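Local coordinates for protein probable acetyltransferases (Chromobacterium violaceum, PDB 3PZJ) that probably transfers an acetyl group from acetyl-CoA to an acceptor, perhaps a protein N terminus, as a member of the GNAT acetyltransferase family, at residues Val39-Leu44 with Phe142-Thr147; Val125-Ala130 with Thr138-Leu143; Ala166-Ala171 with Asp194-Ser199; Lys146-Phe149 with Arg155-Trp158. All blocks are in the same frame, centred on the assembly; numbering follows the deposited sequence.

Contact 1: Val39-Leu44 with Phe142-Thr147; sequences VSLQPL and FLLLKT
The branched tip of Leu41 is the knob here, and neighbouring leucines of the helix form its hollow. Leu41 CD2 drops between the root of Leu143 and the end of Leu144, lying 3.7 Å from Leu143 CB and 3.8 Å from Leu144 CD2, so one methyl meets a side-chain base on one flank and a methyl on the other. In Leu41, CG is set anti to the carbonyl carbon (chi1 -88°), and a near-eclipsed chi2 of 13° turns CD2 to the helix. A shallower second step lies at Val39: its CG1 rests 4.1 Å from Leu143 CD1, and Leu143 CD1 is also 4.0 Å from Val39 O. In the GNAT fold this packs strand 39-43 against helix 135-150, the segments crossing at -66° with axes 10.0 Å apart. Tyr94 and Val96 of the adjoining strand, together with Ile34, also pack against Leu41, while Leu144 reaches Leu108 and Ile34. No hydrogen bond spans the two segments. Inside the helix, Leu143 O receives both Thr147 N and Thr147 OG1 from opposite faces of its carbonyl plane, with OG1 at 2.7 Å, which ties the buried hydroxyl back to the preceding turn.

Contact 2: Val125-Ala130 with Thr138-Leu143; sequences VNFSPA and TEAVFL
Strand 119-127 and helix 135-150 are the first two elements of the beta-alpha-beta unit at the heart of the GNAT fold, and this contact joins the last residues of the strand to the early turns of the helix. In relatives, the turn between these elements usually receives the pyrophosphate of acetyl-CoA; no cofactor is bound in this structure. Phe127 aims the far end of its ring between Ala140 and Val141: CZ comes to 4.1 Å from Ala140 CB and 4.3 Å from Val141 CG2. Both methyls approach obliquely, and the contact is purely apolar. The CG of Phe127 stands beside the backbone N (chi1 -73°), sending the ring out from the strand towards the helix. One ring face is filled from within the strand, where Val125 CG1 sits 3.7 Å above the plane and over its centre. Leu108 of the adjoining strand touches both Phe127 and Val141. The polar neighbours turn elsewhere. Glu139 accepts backbone N-H groups of Glu37 and Ala38, one on each carboxylate oxygen, which links the helix to the chain just before strand 39-43. Asn126 OD1 is bonded to His63 NE2, while Asn126 ND2 reaches Tyr69 OH and His124 O.

Contact 3: Ala166-Ala171 with Asp194-Ser199; sequences ASAAAA and DTHVFS
In the C-terminal half of the GNAT fold, helix 165-174 lies against strand 191-201, the two segments running almost parallel with axes 9.8 Å apart. The most directional interaction is a CH-pi contact. Ala171 CB stands over one face of the Phe198 ring, 3.8 Å from the centroid and only 12° off the normal, so the methyl is almost centred on the ring. In Phe198, chi1 (-59°) sends the ring toward the helix and chi2 (-99°) turns its face to Ala171. Plain van der Waals packing comes next, one helical turn earlier. Ala168 CB touches the far end of the same ring, 3.9 Å from Phe198 CZ, and looser contact with the imidazole follows, where Ala168 CB is 4.3 Å from His196 CD2; the methyl approaches both rings obliquely. Small side chains on this side of the helix thus let its backbone come near the aromatics, with Ala168 CA also 3.9 Å from Phe198 CZ. Aromatic pairing extends the cluster: Phe178 meets both Phe198 and His196 edge-to-face. Hydrogen bonds are made around the contact, none across it. Ser199 OG bonds Glu179 OE2 and also Arg183 NH2 of the second subunit, so the strand has a partner in the dimer. Ser167 OG joins Trp158 NE1 of the adjacent strand, and the imidazole of His196 is fixed by a bond between its ND1 and Thr181 OG1.

Contact 4: Lys146-Phe149 with Arg155-Trp158; sequences KTAF and RCEW
Where helix 135-150 nears its end and strand 155-161 begins, the return half of the beta-alpha-beta unit is packed through a cysteine sulfur and a phenylalanine ring. In the Cys156 conformer described, one of two modelled, a face of the Phe149 ring covers Cys156 SG, 4.0 Å from the centroid and 27° off the normal; this sulfur-aromatic contact is displaced towards Phe149 CZ, 3.5 Å from the sulfur. Ala148 CB meets the same sulfur at 3.5 Å. Both sulfur contacts are therefore less certain. Phe149 CZ also lies 3.9 Å from Cys156 CB. The Phe149 ring is stacked with Trp205, and Ile120 touches both Ala148 and Cys156. Arg155, whose side chain leaves the strand away from the helix, grips Glu157 side-on: NE (3.2 Å) and NH2 (2.8 Å) both bond Glu157 OE1 in the guanidinium plane. Arg155 NH2 has a further salt bridge with Glu179, and NH1 reaches the carbonyl of Arg183 in the second subunit. The strand thus packs one face on the helix; the other carries the Arg155-Glu157 pair against Val197 and, from the second subunit, Leu182, in the alpha-to-beta half of the beta-alpha-beta crossover of the GNAT fold.

How the contacts relate
From the N terminus, contact 1 closes a loop of about a hundred residues between strand 39-43 and helix 135-150. Contact 2 is a short closure within this span; it ends on the same helix and shares Phe142 and Leu143 with contact 1. Contact 4 begins on Lys146 and Thr147, where contact 1 ends, and closes the short turn from helix 135-150 into strand 155-161. Contact 3 follows in series, bringing helix 165-174 onto strand 191-201. Trp158 is one bridge: its ring packs on Val125 and Val141 of contact 2, while its backbone O reaches Phe198 of contact 3. All four contacts pin helices to one mixed sheet.

Contact 1: Val39-Leu44 with Phe142-Thr147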
loop_
_atom_site.group_PDB
_atom_site.type_symbol
_atom_site.label_atom_id
_atom_site.label_comp_id
_atom_site.label_asym_id
_atom_site.label_seq_id
_atom_site.Cartn_x
_atom_site.Cartn_y
_atom_site.Cartn_z
ATOM N N VAL A 39 -16.406 -6.897 -25.031
ATOM C CA VAL A 39 -16.442 -7.453 -23.678
ATOM C C VAL A 39 -17.366 -6.628 -22.847
ATOM O O VAL A 39 -17.553 -5.414 -23.074
ATOM C CB VAL A 39 -15.030 -7.364 -23.028
ATOM C CG1 VAL A 39 -15.133 -7.404 -21.547
ATOM C CG2 VAL A 39 -14.128 -8.467 -23.575
ATOM N N SER A 40 -17.912 -7.277 -21.841
ATOM C CA SER A 40 -18.536 -6.571 -20.750
ATOM C C SER A 40 -17.944 -7.152 -19.457
ATOM O O SER A 40 -17.711 -8.381 -19.337
ATOM C CB SER A 40 -20.057 -6.756 -20.821
ATOM O OG SER A 40 -20.487 -7.624 -19.796
ATOM N N LEU A 41 -17.746 -6.272 -18.500
ATOM C CA LEU A 41 -17.263 -6.622 -17.141
ATOM C C LEU A 41 -18.462 -6.533 -16.185
ATOM O O LEU A 41 -19.073 -5.437 -16.024
ATOM C CB LEU A 41 -16.237 -5.597 -16.719
ATOM C CG LEU A 41 -14.781 -5.844 -17.096
ATOM C CD1 LEU A 41 -14.498 -6.933 -18.128
ATOM C CD2 LEU A 41 -14.009 -4.563 -17.350
ATOM N N GLN A 42 -18.860 -7.681 -15.668
ATOM C CA GLN A 42 -20.005 -7.726 -14.822
ATOM C C GLN A 42 -19.564 -7.758 -13.394
ATOM O O GLN A 42 -18.709 -8.567 -13.042
ATOM C CB GLN A 42 -20.861 -8.990 -15.100
ATOM C CG GLN A 42 -21.320 -9.134 -16.524
ATOM C CD GLN A 42 -22.524 -8.292 -16.894
ATOM O OE1 GLN A 42 -23.299 -7.861 -16.027
ATOM N NE2 GLN A 42 -22.723 -8.069 -18.227
ATOM N N PRO A 43 -20.202 -6.972 -12.546
ATOM C CA PRO A 43 -19.885 -7.038 -11.140
ATOM C C PRO A 43 -19.966 -8.423 -10.603
ATOM O O PRO A 43 -20.988 -9.115 -10.784
ATOM C CB PRO A 43 -20.902 -6.127 -10.507
ATOM C CG PRO A 43 -21.309 -5.160 -11.637
ATOM C CD PRO A 43 -21.218 -5.935 -12.855
ATOM N N LEU A 44 -18.940 -8.840 -9.871
ATOM C CA LEU A 44 -18.852 -10.217 -9.558
ATOM C C LEU A 44 -19.864 -10.465 -8.440
ATOM O O LEU A 44 -20.010 -9.687 -7.514
ATOM C CB LEU A 44 -17.388 -10.624 -9.188
ATOM C CG LEU A 44 -17.192 -12.132 -9.021
ATOM C CD1 LEU A 44 -15.810 -12.607 -9.540
ATOM C CD2 LEU A 44 -17.341 -12.353 -7.610
ATOM N N PHE A 142 -8.118 -2.533 -20.526
ATOM C CA PHE A 142 -8.396 -1.170 -21.009
ATOM C C PHE A 142 -9.676 -0.610 -20.405
ATOM O O PHE A 142 -9.676 0.550 -20.002
ATOM C CB PHE A 142 -8.577 -1.242 -22.501
ATOM C CG PHE A 142 -8.991 0.033 -23.131
ATOM C CD1 PHE A 142 -8.053 0.907 -23.593
ATOM C CD2 PHE A 142 -10.341 0.287 -23.397
ATOM C CE1 PHE A 142 -8.443 2.087 -24.246
ATOM C CE2 PHE A 142 -10.725 1.440 -24.030
ATOM C CZ PHE A 142 -9.771 2.337 -24.457
ATOM N N LEU A 143 -10.730 -1.414 -20.280
ATOM C CA LEU A 143 -12.006 -0.929 -19.656
ATOM C C LEU A 143 -11.868 -0.562 -18.151
ATOM O O LEU A 143 -12.458 0.449 -17.706
ATOM C CB LEU A 143 -13.114 -1.919 -19.842
ATOM C CG LEU A 143 -13.665 -2.077 -21.219
ATOM C CD1 LEU A 143 -14.595 -3.353 -21.326
ATOM C CD2 LEU A 143 -14.423 -0.781 -21.606
ATOM N N LEU A 144 -11.004 -1.285 -17.393
ATOM C CA LEU A 144 -10.764 -0.879 -16.019
ATOM C C LEU A 144 -9.914 0.337 -15.959
ATOM O O LEU A 144 -10.147 1.170 -15.081
ATOM C CB LEU A 144 -10.197 -1.994 -15.163
ATOM C CG LEU A 144 -11.101 -3.181 -14.822
ATOM C CD1 LEU A 144 -10.421 -4.030 -13.793
ATOM C CD2 LEU A 144 -12.526 -2.796 -14.347
ATOM N N LEU A 145 -8.958 0.514 -16.875
ATOM C CA LEU A 145 -8.174 1.769 -16.865
ATOM C C LEU A 145 -9.108 2.961 -17.185
ATOM O O LEU A 145 -9.159 3.967 -16.425
ATOM C CB LEU A 145 -7.027 1.647 -17.859
ATOM C CG LEU A 145 -5.893 0.720 -17.393
ATOM C CD1 LEU A 145 -4.993 0.399 -18.609
ATOM C CD2 LEU A 145 -5.104 1.427 -16.268
ATOM N N LYS A 146 -9.854 2.826 -18.291
ATOM C CA LYS A 146 -10.748 3.886 -18.729
ATOM C C LYS A 146 -11.640 4.272 -17.581
ATOM O O LYS A 146 -11.788 5.451 -17.266
ATOM C CB LYS A 146 -11.592 3.414 -19.899
ATOM C CG LYS A 146 -12.543 4.482 -20.501
ATOM C CD LYS A 146 -13.475 3.749 -21.467
ATOM C CE LYS A 146 -14.231 4.720 -22.384
ATOM N NZ LYS A 146 -14.429 4.029 -23.710
ATOM N N THR A 147 -12.206 3.251 -16.921
ATOM C CA THR A 147 -13.161 3.473 -15.886
ATOM C C THR A 147 -12.562 4.186 -14.685
ATOM O O THR A 147 -13.199 5.070 -14.085
ATOM C CB THR A 147 -13.865 2.154 -15.460
ATOM O OG1 THR A 147 -14.603 1.576 -16.577
ATOM C CG2 THR A 147 -14.819 2.425 -14.335
#

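Contact 2: Val125-Ala130 with Thr138-Leu143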
loop_
_atom_site.group_PDB
_atom_site.type_symbol
_atom_site.label_atom_id
_atom_site.label_comp_id
_atom_site.label_asym_id
_atom_site.label_seq_id
_atom_site.Cartn_x
_atom_site.Cartn_y
_atom_site.Cartn_z
ATOM N N VAL A 125 -5.934 -10.447 -11.626
ATOM C CA VAL A 125 -6.124 -10.739 -13.024
ATOM C C VAL A 125 -5.993 -12.223 -13.232
ATOM O O VAL A 125 -4.885 -12.817 -13.074
ATOM C CB VAL A 125 -5.116 -10.010 -13.913
ATOM C CG1 VAL A 125 -5.254 -10.401 -15.447
ATOM C CG2 VAL A 125 -5.117 -8.501 -13.659
ATOM N N ASN A 126 -7.141 -12.852 -13.467
ATOM C CA ASN A 126 -7.287 -14.317 -13.561
ATOM C C ASN A 126 -8.022 -14.642 -14.850
ATOM O O ASN A 126 -9.297 -14.681 -14.892
ATOM C CB ASN A 126 -8.088 -14.825 -12.380
ATOM C CG ASN A 126 -7.271 -14.897 -11.117
ATOM O OD1 ASN A 126 -6.587 -15.891 -10.929
ATOM N ND2 ASN A 126 -7.199 -13.797 -10.325
ATOM N N PHE A 127 -7.237 -14.857 -15.912
ATOM C CA PHE A 127 -7.823 -15.063 -17.243
ATOM C C PHE A 127 -7.660 -16.517 -17.648
ATOM O O PHE A 127 -6.567 -17.064 -17.555
ATOM C CB PHE A 127 -7.094 -14.173 -18.258
ATOM C CG PHE A 127 -7.407 -12.684 -18.155
ATOM C CD1 PHE A 127 -8.357 -12.173 -17.299
ATOM C CD2 PHE A 127 -6.729 -11.801 -18.952
ATOM C CE1 PHE A 127 -8.644 -10.810 -17.266
ATOM C CE2 PHE A 127 -6.980 -10.450 -18.870
ATOM C CZ PHE A 127 -7.990 -9.962 -18.084
ATOM N N SER A 128 -8.730 -17.114 -18.145
ATOM C CA SER A 128 -8.690 -18.521 -18.628
ATOM C C SER A 128 -7.726 -18.608 -19.786
ATOM O O SER A 128 -7.459 -17.624 -20.433
ATOM C CB SER A 128 -10.088 -18.934 -19.082
ATOM O OG SER A 128 -10.455 -18.304 -20.287
ATOM N N PRO A 129 -7.215 -19.809 -20.105
ATOM C CA PRO A 129 -6.288 -19.864 -21.259
ATOM C C PRO A 129 -6.915 -19.340 -22.598
ATOM O O PRO A 129 -6.293 -18.622 -23.357
ATOM C CB PRO A 129 -5.881 -21.351 -21.307
ATOM C CG PRO A 129 -6.120 -21.849 -19.846
ATOM C CD PRO A 129 -7.311 -21.061 -19.347
ATOM N N ALA A 130 -8.184 -19.633 -22.827
ATOM C CA ALA A 130 -8.889 -19.182 -23.990
ATOM C C ALA A 130 -8.938 -17.670 -24.111
ATOM O O ALA A 130 -9.094 -17.126 -25.214
ATOM C CB ALA A 130 -10.307 -19.757 -23.994
ATOM N N THR A 138 -7.171 -7.792 -23.584
ATOM C CA THR A 138 -6.700 -6.427 -23.669
ATOM C C THR A 138 -7.844 -5.449 -23.447
ATOM O O THR A 138 -7.706 -4.490 -22.698
ATOM C CB THR A 138 -5.986 -6.182 -25.029
ATOM O OG1 THR A 138 -4.982 -7.211 -25.151
ATOM C CG2 THR A 138 -5.301 -4.820 -25.018
ATOM N N GLU A 139 -9.009 -5.712 -24.034
ATOM C CA GLU A 139 -10.124 -4.845 -23.781
ATOM C C GLU A 139 -10.557 -4.858 -22.326
ATOM O O GLU A 139 -10.877 -3.785 -21.787
ATOM C CB GLU A 139 -11.309 -5.217 -24.690
ATOM C CG GLU A 139 -12.408 -4.175 -24.528
ATOM C CD GLU A 139 -13.490 -4.230 -25.607
ATOM O OE1 GLU A 139 -13.605 -5.259 -26.299
ATOM O OE2 GLU A 139 -14.240 -3.224 -25.730
ATOM N N ALA A 140 -10.528 -6.038 -21.672
ATOM C CA ALA A 140 -10.927 -6.103 -20.261
ATOM C C ALA A 140 -10.062 -5.122 -19.411
ATOM O O ALA A 140 -10.542 -4.326 -18.605
ATOM C CB ALA A 140 -10.794 -7.534 -19.758
ATOM N N VAL A 141 -8.766 -5.182 -19.611
ATOM C CA VAL A 141 -7.893 -4.325 -18.846
ATOM C C VAL A 141 -8.085 -2.811 -19.234
ATOM O O VAL A 141 -8.195 -1.915 -18.378
ATOM C CB VAL A 141 -6.440 -4.762 -18.986
ATOM C CG1 VAL A 141 -5.565 -3.722 -18.325
ATOM C CG2 VAL A 141 -6.197 -6.073 -18.281
ATOM N N PHE A 142 -8.118 -2.533 -20.526
ATOM C CA PHE A 142 -8.396 -1.170 -21.009
ATOM C C PHE A 142 -9.676 -0.610 -20.405
ATOM O O PHE A 142 -9.676 0.550 -20.002
ATOM C CB PHE A 142 -8.577 -1.242 -22.501
ATOM C CG PHE A 142 -8.991 0.033 -23.131
ATOM C CD1 PHE A 142 -8.053 0.907 -23.593
ATOM C CD2 PHE A 142 -10.341 0.287 -23.397
ATOM C CE1 PHE A 142 -8.443 2.087 -24.246
ATOM C CE2 PHE A 142 -10.725 1.440 -24.030
ATOM C CZ PHE A 142 -9.771 2.337 -24.457
ATOM N N LEU A 143 -10.730 -1.414 -20.280
ATOM C CA LEU A 143 -12.006 -0.929 -19.656
ATOM C C LEU A 143 -11.868 -0.562 -18.151
ATOM O O LEU A 143 -12.458 0.449 -17.706
ATOM C CB LEU A 143 -13.114 -1.919 -19.842
ATOM C CG LEU A 143 -13.665 -2.077 -21.219
ATOM C CD1 LEU A 143 -14.595 -3.353 -21.326
ATOM C CD2 LEU A 143 -14.423 -0.781 -21.606
#

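Contact 3: Ala166-Ala171 with Asp194-Ser199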
loop_
_atom_site.group_PDB
_atom_site.type_symbol
_atom_site.label_atom_id
_atom_site.label_comp_id
_atom_site.label_asym_id
_atom_site.label_seq_id
_atom_site.Cartn_x
_atom_site.Cartn_y
_atom_site.Cartn_z
ATOM N N ALA A 166 5.297 -13.164 -17.308
ATOM C CA ALA A 166 4.209 -12.883 -18.243
ATOM C C ALA A 166 3.429 -11.630 -17.757
ATOM O O ALA A 166 2.994 -10.819 -18.532
ATOM C CB ALA A 166 3.276 -14.079 -18.327
ATOM N N SER A 167 3.243 -11.513 -16.441
ATOM C CA SER A 167 2.527 -10.363 -15.904
ATOM C C SER A 167 3.302 -9.059 -16.080
ATOM O O SER A 167 2.698 -8.053 -16.457
ATOM C CB SER A 167 2.076 -10.613 -14.453
ATOM O OG SER A 167 1.471 -9.478 -13.873
ATOM N N ALA A 168 4.602 -9.072 -15.827
ATOM C CA ALA A 168 5.452 -7.935 -16.063
ATOM C C ALA A 168 5.410 -7.479 -17.531
ATOM O O ALA A 168 5.322 -6.295 -17.827
ATOM C CB ALA A 168 6.879 -8.245 -15.631
ATOM N N ALA A 169 5.342 -8.421 -18.446
ATOM C CA ALA A 169 5.412 -8.089 -19.871
ATOM C C ALA A 169 4.054 -7.573 -20.292
ATOM O O ALA A 169 3.950 -6.607 -21.082
ATOM C CB ALA A 169 5.829 -9.336 -20.705
ATOM N N ALA A 170 3.010 -8.143 -19.700
ATOM C CA ALA A 170 1.675 -7.608 -19.889
ATOM C C ALA A 170 1.554 -6.157 -19.428
ATOM O O ALA A 170 1.022 -5.333 -20.118
ATOM C CB ALA A 170 0.567 -8.497 -19.144
ATOM N N ALA A 171 1.974 -5.878 -18.221
ATOM C CA ALA A 171 1.956 -4.495 -17.753
ATOM C C ALA A 171 2.620 -3.543 -18.741
ATOM O O ALA A 171 2.084 -2.499 -19.132
ATOM C CB ALA A 171 2.610 -4.392 -16.335
ATOM N N ASP A 194 9.423 -10.842 -4.170
ATOM C CA ASP A 194 9.727 -9.458 -4.428
ATOM C C ASP A 194 8.665 -9.010 -5.382
ATOM O O ASP A 194 8.335 -9.691 -6.388
ATOM C CB ASP A 194 11.080 -9.287 -5.176
ATOM C CG ASP A 194 12.291 -9.865 -4.429
ATOM O OD1 ASP A 194 12.347 -9.976 -3.206
ATOM O OD2 ASP A 194 13.226 -10.176 -5.105
ATOM N N THR A 195 8.140 -7.827 -5.162
ATOM C CA THR A 195 7.070 -7.314 -5.972
ATOM C C THR A 195 7.492 -6.217 -6.922
ATOM O O THR A 195 7.960 -5.240 -6.498
ATOM C CB THR A 195 5.982 -6.742 -5.087
ATOM O OG1 THR A 195 5.400 -7.786 -4.340
ATOM C CG2 THR A 195 4.942 -6.052 -5.943
ATOM N N HIS A 196 7.250 -6.387 -8.204
ATOM C CA HIS A 196 7.428 -5.296 -9.146
ATOM C C HIS A 196 6.208 -4.378 -9.101
ATOM O O HIS A 196 5.034 -4.886 -9.125
ATOM C CB HIS A 196 7.521 -5.828 -10.596
ATOM C CG HIS A 196 8.765 -6.610 -10.936
ATOM N ND1 HIS A 196 10.000 -6.391 -10.367
ATOM C CD2 HIS A 196 8.952 -7.576 -11.885
ATOM C CE1 HIS A 196 10.893 -7.202 -10.936
ATOM N NE2 HIS A 196 10.275 -7.940 -11.842
ATOM N N VAL A 197 6.451 -3.060 -9.086
ATOM C CA VAL A 197 5.383 -2.059 -9.138
ATOM C C VAL A 197 5.475 -1.275 -10.417
ATOM O O VAL A 197 6.562 -0.748 -10.787
ATOM C CB VAL A 197 5.420 -1.093 -7.925
ATOM C CG1 VAL A 197 4.256 -0.053 -8.019
ATOM C CG2 VAL A 197 5.359 -1.869 -6.605
ATOM N N PHE A 198 4.352 -1.244 -11.135
ATOM C CA PHE A 198 4.178 -0.513 -12.337
ATOM C C PHE A 198 3.018 0.482 -12.142
ATOM O O PHE A 198 2.153 0.217 -11.350
ATOM C CB PHE A 198 3.773 -1.414 -13.483
ATOM C CG PHE A 198 4.741 -2.513 -13.796
ATOM C CD1 PHE A 198 5.659 -2.377 -14.841
ATOM C CD2 PHE A 198 4.678 -3.733 -13.134
ATOM C CE1 PHE A 198 6.536 -3.423 -15.155
ATOM C CE2 PHE A 198 5.543 -4.750 -13.451
ATOM C CZ PHE A 198 6.503 -4.577 -14.431
ATOM N N SER A 199 2.951 1.548 -12.932
ATOM C CA SER A 199 1.859 2.485 -12.838
ATOM C C SER A 199 1.552 3.196 -14.112
ATOM O O SER A 199 2.405 3.324 -14.997
ATOM C CB SER A 199 2.106 3.533 -11.740
ATOM O OG SER A 199 3.039 4.503 -12.183
#

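Contact 4: Lys146-Phe149 with Arg155-Trp158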
loop_
_atom_site.group_PDB
_atom_site.type_symbol
_atom_site.label_atom_id
_atom_site.label_comp_id
_atom_site.label_asym_id
_atom_site.label_seq_id
_atom_site.Cartn_x
_atom_site.Cartn_y
_atom_site.Cartn_z
ATOM N N LYS A 146 -9.854 2.826 -18.291
ATOM C CA LYS A 146 -10.748 3.886 -18.729
ATOM C C LYS A 146 -11.640 4.272 -17.581
ATOM O O LYS A 146 -11.788 5.451 -17.266
ATOM C CB LYS A 146 -11.592 3.414 -19.899
ATOM C CG LYS A 146 -12.543 4.482 -20.501
ATOM C CD LYS A 146 -13.475 3.749 -21.467
ATOM C CE LYS A 146 -14.231 4.720 -22.384
ATOM N NZ LYS A 146 -14.429 4.029 -23.710
ATOM N N THR A 147 -12.206 3.251 -16.921
ATOM C CA THR A 147 -13.161 3.473 -15.886
ATOM C C THR A 147 -12.562 4.186 -14.685
ATOM O O THR A 147 -13.199 5.070 -14.085
ATOM C CB THR A 147 -13.865 2.154 -15.460
ATOM O OG1 THR A 147 -14.603 1.576 -16.577
ATOM C CG2 THR A 147 -14.819 2.425 -14.335
ATOM N N ALA A 148 -11.360 3.783 -14.302
ATOM C CA ALA A 148 -10.701 4.389 -13.164
ATOM C C ALA A 148 -10.391 5.867 -13.439
ATOM O O ALA A 148 -10.633 6.767 -12.549
ATOM C CB ALA A 148 -9.392 3.594 -12.795
ATOM N N PHE A 149 -9.853 6.155 -14.607
ATOM C CA PHE A 149 -9.533 7.547 -14.912
ATOM C C PHE A 149 -10.816 8.401 -15.039
ATOM O O PHE A 149 -10.853 9.558 -14.582
ATOM C CB PHE A 149 -8.588 7.632 -16.135
ATOM C CG PHE A 149 -7.231 7.001 -15.853
ATOM C CD1 PHE A 149 -6.427 7.523 -14.847
ATOM C CD2 PHE A 149 -6.761 5.897 -16.544
ATOM C CE1 PHE A 149 -5.202 6.999 -14.535
ATOM C CE2 PHE A 149 -5.507 5.337 -16.218
ATOM C CZ PHE A 149 -4.737 5.846 -15.229
ATOM N N ARG A 155 -3.694 7.684 -10.435
ATOM C CA ARG A 155 -2.643 6.698 -10.497
ATOM C C ARG A 155 -3.312 5.294 -10.475
ATOM O O ARG A 155 -4.115 5.026 -9.563
ATOM C CB ARG A 155 -1.780 6.852 -9.228
ATOM C CG ARG A 155 -0.694 5.776 -9.054
ATOM C CD ARG A 155 -0.082 5.787 -7.656
ATOM N NE ARG A 155 0.814 4.670 -7.433
ATOM C CZ ARG A 155 1.992 4.460 -8.087
ATOM N NH1 ARG A 155 2.522 5.335 -8.919
ATOM N NH2 ARG A 155 2.640 3.348 -7.889
ATOM N N CYS A 156 -2.983 4.433 -11.425
ATOM C CA CYS A 156 -3.453 3.096 -11.545
ATOM C C CYS A 156 -2.259 2.103 -11.401
ATOM O O CYS A 156 -1.436 2.323 -12.244
ATOM C CB CYS A 156 -4.257 2.809 -12.817
ATOM S SG CYS A 156 -5.919 3.513 -12.830
ATOM N N GLU A 157 -2.104 1.253 -10.408
ATOM C CA GLU A 157 -0.950 0.403 -10.298
ATOM C C GLU A 157 -1.229 -0.933 -10.942
ATOM O O GLU A 157 -2.351 -1.334 -11.076
ATOM C CB GLU A 157 -0.601 0.134 -8.846
ATOM C CG GLU A 157 0.061 1.206 -8.206
ATOM C CD GLU A 157 0.481 0.895 -6.797
ATOM O OE1 GLU A 157 1.110 1.748 -6.243
ATOM O OE2 GLU A 157 0.186 -0.153 -6.278
ATOM N N TRP A 158 -0.155 -1.608 -11.294
ATOM C CA TRP A 158 -0.132 -3.002 -11.624
ATOM C C TRP A 158 1.048 -3.563 -10.858
ATOM O O TRP A 158 2.113 -3.043 -10.933
ATOM C CB TRP A 158 0.027 -3.221 -13.121
ATOM C CG TRP A 158 0.057 -4.649 -13.613
ATOM C CD1 TRP A 158 1.010 -5.576 -13.381
ATOM C CD2 TRP A 158 -0.898 -5.273 -14.456
ATOM N NE1 TRP A 158 0.708 -6.738 -14.011
ATOM C CE2 TRP A 158 -0.463 -6.579 -14.684
ATOM C CE3 TRP A 158 -2.077 -4.855 -15.049
ATOM C CZ2 TRP A 158 -1.166 -7.456 -15.475
ATOM C CZ3 TRP A 158 -2.766 -5.735 -15.813
ATOM C CH2 TRP A 158 -2.310 -7.012 -16.028
#